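Local atomic coordinates of clan CA, family C40, NlpC/P60 superfamily cysteine peptidase (Trichomonas vaginalis, PDB entry 6BIO), a protein that probably acts as a cysteine peptidase of the NlpC/P60 family, a laterally acquired peptidoglycan hydrolase with which the protozoan targets bacteria. Residues F225-D230 / L234-G239; G245-A250 / Y263-P268. All coordinates share one frame; numbering follows the deposited sequence.

Interaction 1 of 2, residues F225-D230 / L234-G239; sequences FRTDSD and LVTHVG
The carbonyl oxygen of F225 serves two donors of the facing segment, T236 N and H237 N, and this pairing of two residues with one makes a classic beta bulge. F225 O receives T236 N at 2.9 Å along a fairly straight bond (164° at the hydrogen), while H237 N reaches F225 O over a longer 3.2 Å. In return F225 N donates to H237 O at 2.9 Å, closing an antiparallel hydrogen-bonded pair whose two side chains leave on the same face. Just beyond the bulge, T227 OG1 and T236 OG1 share a hydrogen bond of 2.7 Å. Each hydroxyl sits between its own backbone N and carbonyl carbon (chi1 72° in T227, 57° in T236), and this brings the two oxygens together and lays T227 CG2 against H237 CB, 3.6 Å apart. Where the two segments draw apart, a water takes over: D228 N donates to it at 2.8 Å, and it lies 2.7 Å from L234 O, to which it can donate. Nearby, R226 CB and CG lie close to the L234 carbonyl. The D228 carboxylate is occupied within its own loop: OD1 accepts from D230 N in an Asx turn, and OD2 from N231 ND2. H237 NE2 is hydrogen-bonded to H249 ND1 on the next strand. As a whole, the contact closes the loop joining strands 222-225 and 237-243. V238 turns to the other side of the sheet, onto helices 182-191 and 201-204, while H237 touches C182 at the start of the first of these.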
ATOM      1  N   PHE A 225      -6.166  20.494  -1.223  1.00  7.68           N
ATOM      2  CA  PHE A 225      -6.460  21.886  -0.938  1.00  7.80           C
ATOM      3  C   PHE A 225      -5.459  22.790  -1.650  1.00  7.85           C
ATOM      4  O   PHE A 225      -4.306  22.425  -1.908  1.00  8.24           O
ATOM      5  CB  PHE A 225      -6.369  22.193   0.565  1.00  7.22           C
ATOM      6  CG  PHE A 225      -7.263  21.333   1.467  1.00  8.43           C
ATOM      7  CD1 PHE A 225      -8.565  21.734   1.752  1.00  9.40           C
ATOM      8  CD2 PHE A 225      -6.803  20.146   2.041  1.00  8.89           C
ATOM      9  CE1 PHE A 225      -9.375  20.976   2.618  1.00 10.37           C
ATOM     10  CE2 PHE A 225      -7.599  19.427   2.892  1.00  9.10           C
ATOM     11  CZ  PHE A 225      -8.876  19.829   3.178  1.00 10.79           C
ATOM     12  N   ARG A 226      -5.921  24.028  -1.894  1.00  7.99           N
ATOM     13  CA  ARG A 226      -5.082  25.099  -2.413  1.00  9.12           C
ATOM     14  C   ARG A 226      -4.829  26.064  -1.269  1.00  9.98           C
ATOM     15  O   ARG A 226      -5.737  26.788  -0.852  1.00 11.87           O
ATOM     16  CB  ARG A 226      -5.765  25.781  -3.613  1.00  9.34           C
ATOM     17  CG  ARG A 226      -6.143  24.781  -4.684  1.00 10.67           C
ATOM     18  CD  ARG A 226      -6.430  25.467  -6.019  1.00 12.39           C
ATOM     19  NE  ARG A 226      -7.568  26.362  -5.869  1.00 13.18           N
ATOM     20  CZ  ARG A 226      -8.843  26.027  -5.915  1.00 12.65           C
ATOM     21  NH1 ARG A 226      -9.224  24.805  -6.259  1.00 13.22           N
ATOM     22  NH2 ARG A 226      -9.772  26.961  -5.677  1.00 13.00           N
ATOM     23  N   THR A 227      -3.609  26.048  -0.730  1.00  9.64           N
ATOM     24  CA  THR A 227      -3.303  26.791   0.495  1.00  9.96           C
ATOM     25  C   THR A 227      -2.292  27.904   0.319  1.00 11.06           C
ATOM     26  O   THR A 227      -1.969  28.559   1.314  1.00 13.18           O
ATOM     27  CB  THR A 227      -2.821  25.870   1.645  1.00 10.67           C
ATOM     28  OG1 THR A 227      -1.501  25.400   1.371  1.00 11.43           O
ATOM     29  CG2 THR A 227      -3.766  24.692   1.869  1.00 11.19           C
ATOM     30  N   ASP A 228      -1.796  28.162  -0.892  1.00 10.94           N
ATOM     31  CA  ASP A 228      -0.761  29.185  -1.118  1.00 10.99           C
ATOM     32  C   ASP A 228      -1.376  30.359  -1.870  1.00 11.31           C
ATOM     33  O   ASP A 228      -1.672  30.264  -3.065  1.00 11.53           O
ATOM     34  CB  ASP A 228       0.391  28.568  -1.918  1.00 12.66           C
ATOM     35  CG  ASP A 228       1.494  29.562  -2.228  1.00 14.84           C
ATOM     36  OD1 ASP A 228       1.396  30.748  -1.865  1.00 15.62           O
ATOM     37  OD2 ASP A 228       2.478  29.138  -2.865  1.00 17.19           O
ATOM     38  N   SER A 229      -1.604  31.461  -1.167  1.00 12.25           N
ATOM     39  CA  SER A 229      -2.270  32.586  -1.838  1.00 14.24           C
ATOM     40  C   SER A 229      -1.386  33.297  -2.860  1.00 13.27           C
ATOM     41  O   SER A 229      -1.921  34.055  -3.676  1.00 13.34           O
ATOM     42  CB  SER A 229      -2.827  33.565  -0.810  1.00 17.12           C
ATOM     43  OG  SER A 229      -1.804  34.009   0.005  1.00 19.53           O
ATOM     44  N   ASP A 230      -0.088  33.029  -2.884  1.00 13.53           N
ATOM     45  CA  ASP A 230       0.751  33.498  -3.986  1.00 15.41           C
ATOM     46  C   ASP A 230       0.693  32.585  -5.208  1.00 16.15           C
ATOM     47  O   ASP A 230       1.260  32.943  -6.246  1.00 18.16           O
ATOM     48  CB  ASP A 230       2.220  33.599  -3.568  1.00 17.31           C
ATOM     49  CG  ASP A 230       2.518  34.807  -2.661  1.00 18.51           C
ATOM     50  OD1 ASP A 230       1.772  35.788  -2.632  1.00 17.27           O
ATOM     51  OD2 ASP A 230       3.549  34.768  -1.970  1.00 21.02           O
ATOM     52  N   LEU A 234      -2.867  26.486  -7.441  1.00 12.32           N
ATOM     53  CA  LEU A 234      -2.073  25.262  -7.294  1.00 12.72           C
ATOM     54  C   LEU A 234      -2.495  24.475  -6.063  1.00 10.23           C
ATOM     55  O   LEU A 234      -2.745  25.042  -4.993  1.00  9.89           O
ATOM     56  CB  LEU A 234      -0.600  25.599  -7.162  1.00 16.34           C
ATOM     57  CG  LEU A 234      -0.075  26.308  -8.395  1.00 19.35           C
ATOM     58  CD1 LEU A 234       1.438  26.272  -8.382  1.00 21.02           C
ATOM     59  CD2 LEU A 234      -0.582  25.684  -9.710  1.00 20.37           C
ATOM     60  N   VAL A 235      -2.550  23.148  -6.227  1.00  9.55           N
ATOM     61  CA  VAL A 235      -2.796  22.276  -5.093  1.00  8.81           C
ATOM     62  C   VAL A 235      -1.508  22.148  -4.292  1.00  9.03           C
ATOM     63  O   VAL A 235      -0.457  21.818  -4.843  1.00 10.21           O
ATOM     64  CB  VAL A 235      -3.272  20.896  -5.569  1.00  9.97           C
ATOM     65  CG1 VAL A 235      -3.260  19.930  -4.411  1.00 10.60           C
ATOM     66  CG2 VAL A 235      -4.684  21.037  -6.189  1.00 11.51           C
ATOM     67  N   THR A 236      -1.587  22.414  -3.001  1.00  7.86           N
ATOM     68  CA  THR A 236      -0.418  22.449  -2.159  1.00  8.24           C
ATOM     69  C   THR A 236      -0.547  21.658  -0.875  1.00  8.91           C
ATOM     70  O   THR A 236       0.408  21.648  -0.104  1.00 10.40           O
ATOM     71  CB  THR A 236      -0.127  23.911  -1.781  1.00  8.80           C
ATOM     72  OG1 THR A 236      -1.284  24.465  -1.151  1.00 10.42           O
ATOM     73  CG2 THR A 236       0.236  24.748  -3.006  1.00 10.11           C
ATOM     74  N   HIS A 237      -1.690  21.051  -0.593  1.00  7.99           N
ATOM     75  CA  HIS A 237      -1.874  20.368   0.679  1.00  7.39           C
ATOM     76  C   HIS A 237      -2.883  19.248   0.482  1.00  7.14           C
ATOM     77  O   HIS A 237      -3.667  19.242  -0.480  1.00  7.56           O
ATOM     78  CB  HIS A 237      -2.391  21.373   1.727  1.00  7.47           C
ATOM     79  CG  HIS A 237      -2.301  20.887   3.135  1.00  9.61           C
ATOM     80  ND1 HIS A 237      -1.110  20.832   3.817  1.00 11.09           N
ATOM     81  CD2 HIS A 237      -3.254  20.474   4.007  1.00 10.20           C
ATOM     82  CE1 HIS A 237      -1.325  20.372   5.042  1.00 11.59           C
ATOM     83  NE2 HIS A 237      -2.619  20.161   5.186  1.00 10.28           N
ATOM     84  N   VAL A 238      -2.882  18.311   1.424  1.00  6.16           N
ATOM     85  CA  VAL A 238      -3.773  17.154   1.370  1.00  5.85           C
ATOM     86  C   VAL A 238      -3.939  16.617   2.773  1.00  6.23           C
ATOM     87  O   VAL A 238      -3.023  16.717   3.592  1.00  6.54           O
ATOM     88  CB  VAL A 238      -3.209  16.070   0.418  1.00  6.05           C
ATOM     89  CG1 VAL A 238      -1.859  15.559   0.902  1.00  7.01           C
ATOM     90  CG2 VAL A 238      -4.190  14.912   0.211  1.00  6.63           C
ATOM     91  N   GLY A 239      -5.104  16.021   3.048  1.00  7.19           N
ATOM     92  CA  GLY A 239      -5.346  15.273   4.271  1.00  7.24           C
ATOM     93  C   GLY A 239      -6.317  14.145   3.999  1.00  7.14           C
ATOM     94  O   GLY A 239      -6.845  14.028   2.901  1.00  7.47           O
TER
HETATM   95  O   HOH W   1      -2.589  27.323  -3.486  1.00 10.30           O

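Interaction 2 of 2, residues G245-A250 / Y263-P268; sequences GQFIHA and YKYPYP
F247 drives the edge of its ring into the face of Y265, an edge-to-face pair with planes 86° apart and centroids 5.2 Å from one another. The leading atom is F247 CZ, which stands almost over the middle of the tyrosine ring and comes within 3.7 Å of Y265 CD2; F247 CE2 follows beside it and meets Y265 CG and CB. With chi1 at -171°, the Y265 side chain extends away from its own backbone N, which carries the ring from the loop toward the strand and offers one face to F247. The opposite face takes Y267 CD2, 3.5 Å above the plane but toward the rim, so the tyrosine is sandwiched between the rings of Y267 and F247. H249 completes the aromatic cluster. Its CE1 comes to 4.1 Å from Y265 CE1, the two ring planes nearly perpendicular and the approach oblique. F247 and H249, two apart on the strand, also touch each other: F247 CE1 lies 3.5 Å above one face of the imidazole, near its rim, and H249 CB sits at the F247 ring edge. ND1 of the imidazole is taken by its hydrogen bond to H237 NE2. No direct hydrogen bond joins the two segments; at the G245 end a water bridges them, donating to G245 O at 2.7 Å and accepting from Y263 N at 2.9 Å. The cluster ties strand 246-251 to the loop between strands 256-261 and 269-274. From the other side of strand 246-251, I248 packs on helix 154-163, while Y265 also reaches Q260 of strand 256-261 and meets the F225 ring edge-to-face.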
ATOM      1  N   GLY A 245     -16.703  14.477  10.531  1.00 17.55           N
ATOM      2  CA  GLY A 245     -16.330  15.804  10.085  1.00 16.53           C
ATOM      3  C   GLY A 245     -14.876  16.177  10.285  1.00 15.07           C
ATOM      4  O   GLY A 245     -14.539  17.355  10.205  1.00 15.67           O
ATOM      5  N   GLN A 246     -14.000  15.206  10.518  1.00 13.91           N
ATOM      6  CA  GLN A 246     -12.596  15.450  10.761  1.00 13.06           C
ATOM      7  C   GLN A 246     -11.766  14.803   9.662  1.00 10.97           C
ATOM      8  O   GLN A 246     -12.113  13.742   9.124  1.00 11.40           O
ATOM      9  CB  GLN A 246     -12.131  14.814  12.052  1.00 14.78           C
ATOM     10  CG  GLN A 246     -12.898  15.214  13.296  1.00 17.08           C
ATOM     11  CD  GLN A 246     -12.751  16.661  13.640  1.00 19.96           C
ATOM     12  OE1 GLN A 246     -13.745  17.375  13.807  1.00 23.36           O
ATOM     13  NE2 GLN A 246     -11.518  17.102  13.772  1.00 20.02           N
ATOM     14  N   PHE A 247     -10.632  15.433   9.361  1.00  9.54           N
ATOM     15  CA  PHE A 247      -9.561  14.784   8.627  1.00  9.58           C
ATOM     16  C   PHE A 247      -8.289  14.817   9.446  1.00  9.03           C
ATOM     17  O   PHE A 247      -8.168  15.551  10.417  1.00  9.41           O
ATOM     18  CB  PHE A 247      -9.364  15.376   7.233  1.00  9.47           C
ATOM     19  CG  PHE A 247      -8.863  16.841   7.160  1.00  9.15           C
ATOM     20  CD1 PHE A 247      -7.495  17.103   7.086  1.00  8.85           C
ATOM     21  CD2 PHE A 247      -9.741  17.912   6.938  1.00  9.70           C
ATOM     22  CE1 PHE A 247      -7.021  18.402   6.911  1.00  9.20           C
ATOM     23  CE2 PHE A 247      -9.273  19.182   6.759  1.00 10.19           C
ATOM     24  CZ  PHE A 247      -7.901  19.434   6.753  1.00  9.75           C
ATOM     25  N   ILE A 248      -7.363  13.942   9.078  1.00  8.14           N
ATOM     26  CA  ILE A 248      -6.026  13.930   9.657  1.00  8.17           C
ATOM     27  C   ILE A 248      -5.015  14.367   8.600  1.00  7.81           C
ATOM     28  O   ILE A 248      -5.118  14.003   7.420  1.00  7.83           O
ATOM     29  CB  ILE A 248      -5.691  12.550  10.244  1.00  8.54           C
ATOM     30  CG1 ILE A 248      -6.467  12.350  11.546  1.00 10.03           C
ATOM     31  CG2 ILE A 248      -4.170  12.417  10.472  1.00  9.40           C
ATOM     32  CD1 ILE A 248      -6.360  10.964  12.153  1.00 10.97           C
ATOM     33  N   HIS A 249      -4.064  15.197   9.004  1.00  7.57           N
ATOM     34  CA  HIS A 249      -3.028  15.668   8.102  1.00  7.67           C
ATOM     35  C   HIS A 249      -1.733  15.951   8.856  1.00  7.63           C
ATOM     36  O   HIS A 249      -1.722  16.132  10.078  1.00  8.06           O
ATOM     37  CB  HIS A 249      -3.452  16.934   7.331  1.00  8.31           C
ATOM     38  CG  HIS A 249      -3.721  18.160   8.166  1.00  8.39           C
ATOM     39  ND1 HIS A 249      -3.664  19.419   7.611  1.00  9.57           N
ATOM     40  CD2 HIS A 249      -4.136  18.337   9.444  1.00  9.32           C
ATOM     41  CE1 HIS A 249      -3.968  20.330   8.525  1.00  9.72           C
ATOM     42  NE2 HIS A 249      -4.273  19.699   9.648  1.00  9.53           N
ATOM     43  N   ALA A 250      -0.633  15.955   8.110  1.00  7.40           N
ATOM     44  CA  ALA A 250       0.621  16.478   8.617  1.00  8.29           C
ATOM     45  C   ALA A 250       0.646  17.955   8.269  1.00  8.64           C
ATOM     46  O   ALA A 250       0.547  18.311   7.082  1.00  9.14           O
ATOM     47  CB  ALA A 250       1.808  15.755   7.995  1.00  8.19           C
ATOM     48  N   TYR A 263     -14.965  21.283   8.086  1.00 17.29           N
ATOM     49  CA  TYR A 263     -15.776  22.433   7.702  1.00 19.83           C
ATOM     50  C   TYR A 263     -15.128  23.751   8.111  1.00 19.04           C
ATOM     51  O   TYR A 263     -15.280  24.745   7.406  1.00 19.93           O
ATOM     52  CB  TYR A 263     -17.165  22.299   8.319  1.00 23.45           C
ATOM     53  CG  TYR A 263     -18.092  23.448   8.016  1.00 27.72           C
ATOM     54  CD1 TYR A 263     -18.697  23.554   6.771  1.00 29.41           C
ATOM     55  CD2 TYR A 263     -18.376  24.433   8.980  1.00 29.16           C
ATOM     56  CE1 TYR A 263     -19.552  24.608   6.482  1.00 30.90           C
ATOM     57  CE2 TYR A 263     -19.220  25.478   8.703  1.00 30.43           C
ATOM     58  CZ  TYR A 263     -19.810  25.565   7.444  1.00 31.70           C
ATOM     59  OH  TYR A 263     -20.666  26.607   7.133  1.00 33.14           O
ATOM     60  N   LYS A 264     -14.384  23.771   9.217  1.00 18.41           N
ATOM     61  CA  LYS A 264     -13.700  24.974   9.672  1.00 18.58           C
ATOM     62  C   LYS A 264     -12.331  25.209   9.035  1.00 16.76           C
ATOM     63  O   LYS A 264     -11.731  26.273   9.253  1.00 17.88           O
ATOM     64  CB  LYS A 264     -13.497  24.923  11.184  1.00 21.40           C
ATOM     65  CG  LYS A 264     -14.781  24.909  11.959  1.00 24.08           C
ATOM     66  CD  LYS A 264     -14.505  25.109  13.449  1.00 26.67           C
ATOM     67  CE  LYS A 264     -15.780  25.336  14.250  1.00 28.20           C
ATOM     68  NZ  LYS A 264     -15.910  24.325  15.310  1.00 29.39           N
ATOM     69  N   TYR A 265     -11.806  24.277   8.282  1.00 14.59           N
ATOM     70  CA  TYR A 265     -10.483  24.480   7.710  1.00 13.04           C
ATOM     71  C   TYR A 265     -10.564  25.588   6.656  1.00 13.84           C
ATOM     72  O   TYR A 265     -11.350  25.462   5.701  1.00 14.91           O
ATOM     73  CB  TYR A 265     -10.010  23.185   7.087  1.00 11.88           C
ATOM     74  CG  TYR A 265      -8.576  23.171   6.630  1.00 11.38           C
ATOM     75  CD1 TYR A 265      -7.531  23.410   7.518  1.00 11.31           C
ATOM     76  CD2 TYR A 265      -8.245  22.874   5.309  1.00 11.09           C
ATOM     77  CE1 TYR A 265      -6.231  23.384   7.107  1.00 11.36           C
ATOM     78  CE2 TYR A 265      -6.928  22.831   4.903  1.00 11.88           C
ATOM     79  CZ  TYR A 265      -5.935  23.082   5.806  1.00 12.22           C
ATOM     80  OH  TYR A 265      -4.636  23.029   5.385  1.00 14.96           O
ATOM     81  N   PRO A 266      -9.762  26.651   6.746  1.00 13.62           N
ATOM     82  CA  PRO A 266     -10.050  27.864   5.953  1.00 14.40           C
ATOM     83  C   PRO A 266      -9.343  27.916   4.614  1.00 15.64           C
ATOM     84  O   PRO A 266      -8.868  28.986   4.227  1.00 18.14           O
ATOM     85  CB  PRO A 266      -9.553  28.981   6.877  1.00 15.45           C
ATOM     86  CG  PRO A 266      -8.404  28.341   7.528  1.00 15.48           C
ATOM     87  CD  PRO A 266      -8.812  26.951   7.833  1.00 13.99           C
ATOM     88  N   TYR A 267      -9.243  26.807   3.901  1.00 14.56           N
ATOM     89  CA  TYR A 267      -8.651  26.801   2.579  1.00 13.51           C
ATOM     90  C   TYR A 267      -9.533  26.010   1.634  1.00 12.68           C
ATOM     91  O   TYR A 267     -10.200  25.058   2.054  1.00 13.71           O
ATOM     92  CB  TYR A 267      -7.267  26.143   2.605  1.00 13.11           C
ATOM     93  CG  TYR A 267      -6.316  26.875   3.494  1.00 14.00           C
ATOM     94  CD1 TYR A 267      -5.661  28.008   3.052  1.00 15.66           C
ATOM     95  CD2 TYR A 267      -6.059  26.433   4.779  1.00 15.00           C
ATOM     96  CE1 TYR A 267      -4.770  28.666   3.856  1.00 16.52           C
ATOM     97  CE2 TYR A 267      -5.208  27.124   5.602  1.00 16.61           C
ATOM     98  CZ  TYR A 267      -4.571  28.238   5.131  1.00 16.87           C
ATOM     99  OH  TYR A 267      -3.697  28.899   5.952  1.00 19.58           O
ATOM    100  N   PRO A 268      -9.574  26.385   0.360  1.00 12.36           N
ATOM    101  CA  PRO A 268     -10.496  25.716  -0.556  1.00 12.16           C
ATOM    102  C   PRO A 268     -10.060  24.311  -0.914  1.00 10.51           C
ATOM    103  O   PRO A 268      -8.881  24.040  -1.146  1.00 10.67           O
ATOM    104  CB  PRO A 268     -10.449  26.597  -1.797  1.00 13.20           C
ATOM    105  CG  PRO A 268      -9.141  27.276  -1.689  1.00 13.29           C
ATOM    106  CD  PRO A 268      -8.936  27.545  -0.267  1.00 12.29           C
TER
HETATM  107  O   HOH W   2     -16.354  19.350   9.771  1.00 20.67           O

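Overall arrangement
Interaction 1 closes along the chain before interaction 2 opens, and their centres lie about 12 Å apart within the NlpC/P60 domain. They share the six-stranded antiparallel sheet, where strands 237-243 and 246-251 are consecutive neighbours. H237 NE2 meets H249 ND1 at 2.7 Å, a probable hydrogen bond, and R226 N likewise probably bonds P268 O at 3.1 Å, so the loops after strands 222-225 and 256-261 are also joined. Y265 of interaction 2 also comes up against H237 of interaction 1. With C182 touching H237, the row C182, H237, H249 is consistent with the Cys-His-His catalytic triad of this family, and each contact would then contribute one of its histidines.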